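Local coordinates for mandelate racemase/muconate lactonizing enzyme family protein (Sorangium cellulosum, PDB 3S5S) that belongs to the enolase superfamily, pairing an alpha-plus-beta N-terminal domain with a C-terminal barrel domain of alternating strands and helices, at residues Ser249-Ser252 against Ala253-Leu257. Numbering follows the deposited sequence.
Sequences SAAS and AEDVL
Ser252 and Asp255 face each other in a capping box at the start of helix 253-261, where the loop that leaves barrel strand 244-246 turns into the helix. Each residue serves the backbone of the other. Ser252 OG, held between its own backbone N and carbonyl carbon (chi1 62°), accepts from Asp255 N at 3.2 Å, while Ser252 N donates in return to Asp255 OD2 at 2.8 Å. That second donor arrives from above the carboxylate plane, 55° out of it. The same oxygen is gripped once more, from the loop: Ala251 N donates to Asp255 OD2 at 2.6 Å, and OD2 receives it on its anti lone pair, the one pointing away from OD1. With CG beside its backbone N (chi1 -62°), Asp255 swings its carboxylate back over the loop, and the two N-H groups together with a salt bridge from Arg227 to OD2 would favour its charged form.

The packing is tightest on the inner side, where Asp255, Ala250 and Val256 are buried. Beneath the box, Ala250 CB meets Val256 CG2 at 4.0 Å, and both side chains also rest on Val268 of the next barrel strand, with Val256 reaching further to Ile283 and Val286 of helix 272-289. The looser, outer flank carries the exposed Glu254: of its side chain, CB comes near Ser252 OG, at 3.4 Å, before the extended chain leads away from the loop. Ala253 and Glu254 pack on Ala289 of the second subunit, and Leu257 on Leu257 of that subunit. The first helical turn closes where Val256 N donates to Ser252 O at 3.0 Å.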
loop_
_atom_site.group_PDB
_atom_site.type_symbol
_atom_site.label_atom_id
_atom_site.label_comp_id
_atom_site.label_asym_id
_atom_site.label_seq_id
_atom_site.Cartn_x
_atom_site.Cartn_y
_atom_site.Cartn_z
ATOM N N SER A 249 9.863 4.808 -17.271
ATOM C CA SER A 249 10.481 3.530 -16.841
ATOM C C SER A 249 9.878 2.981 -15.502
ATOM O O SER A 249 10.301 1.964 -14.994
ATOM C CB SER A 249 12.005 3.689 -16.714
ATOM O OG SER A 249 12.695 3.648 -17.966
ATOM N N ALA A 250 8.909 3.662 -14.914
ATOM C CA ALA A 250 8.352 3.192 -13.650
ATOM C C ALA A 250 6.846 3.226 -13.779
ATOM O O ALA A 250 6.191 4.196 -13.385
ATOM C CB ALA A 250 8.853 4.069 -12.419
ATOM N N ALA A 251 6.314 2.170 -14.382
ATOM C CA ALA A 251 4.875 2.078 -14.611
ATOM C C ALA A 251 4.232 1.031 -13.698
ATOM O O ALA A 251 2.994 1.037 -13.526
ATOM C CB ALA A 251 4.578 1.775 -16.097
ATOM N N SER A 252 5.057 0.125 -13.141
ATOM C CA SER A 252 4.575 -0.804 -12.114
ATOM C C SER A 252 5.519 -0.884 -10.923
ATOM O O SER A 252 6.699 -0.536 -11.031
ATOM C CB SER A 252 4.377 -2.200 -12.700
ATOM O OG SER A 252 5.594 -2.734 -13.182
ATOM N N ALA A 253 5.000 -1.389 -9.809
ATOM C CA ALA A 253 5.781 -1.575 -8.587
ATOM C C ALA A 253 6.941 -2.451 -8.871
ATOM O O ALA A 253 8.038 -2.235 -8.340
ATOM C CB ALA A 253 4.939 -2.187 -7.501
ATOM N N GLU A 254 6.697 -3.430 -9.723
ATOM C CA GLU A 254 7.733 -4.236 -10.310
ATOM C C GLU A 254 8.819 -3.453 -11.029
ATOM O O GLU A 254 9.979 -3.763 -10.859
ATOM C CB GLU A 254 7.104 -5.167 -11.332
ATOM C CG GLU A 254 7.009 -6.608 -10.968
ATOM C CD GLU A 254 6.908 -7.460 -12.236
ATOM O OE1 GLU A 254 7.948 -8.030 -12.671
ATOM O OE2 GLU A 254 5.784 -7.518 -12.822
ATOM N N ASP A 255 8.456 -2.479 -11.868
ATOM C CA ASP A 255 9.485 -1.671 -12.535
ATOM C C ASP A 255 10.310 -0.966 -11.456
ATOM O O ASP A 255 11.531 -0.857 -11.589
ATOM C CB ASP A 255 8.923 -0.545 -13.438
ATOM C CG ASP A 255 8.067 -1.033 -14.600
ATOM O OD1 ASP A 255 8.308 -2.141 -15.145
ATOM O OD2 ASP A 255 7.128 -0.260 -14.962
ATOM N N VAL A 256 9.627 -0.459 -10.420
ATOM C CA VAL A 256 10.284 0.278 -9.321
ATOM C C VAL A 256 11.312 -0.571 -8.577
ATOM O O VAL A 256 12.463 -0.173 -8.448
ATOM C CB VAL A 256 9.258 0.904 -8.357
ATOM C CG1 VAL A 256 9.946 1.610 -7.205
ATOM C CG2 VAL A 256 8.373 1.871 -9.118
ATOM N N LEU A 257 10.938 -1.766 -8.145
ATOM C CA LEU A 257 11.949 -2.708 -7.682
ATOM C C LEU A 257 13.146 -2.832 -8.606
ATOM O O LEU A 257 14.298 -2.976 -8.151
ATOM C CB LEU A 257 11.363 -4.094 -7.525
ATOM C CG LEU A 257 10.924 -4.602 -6.163
ATOM C CD1 LEU A 257 10.958 -6.101 -6.250
ATOM C CD2 LEU A 257 11.877 -4.126 -5.092
#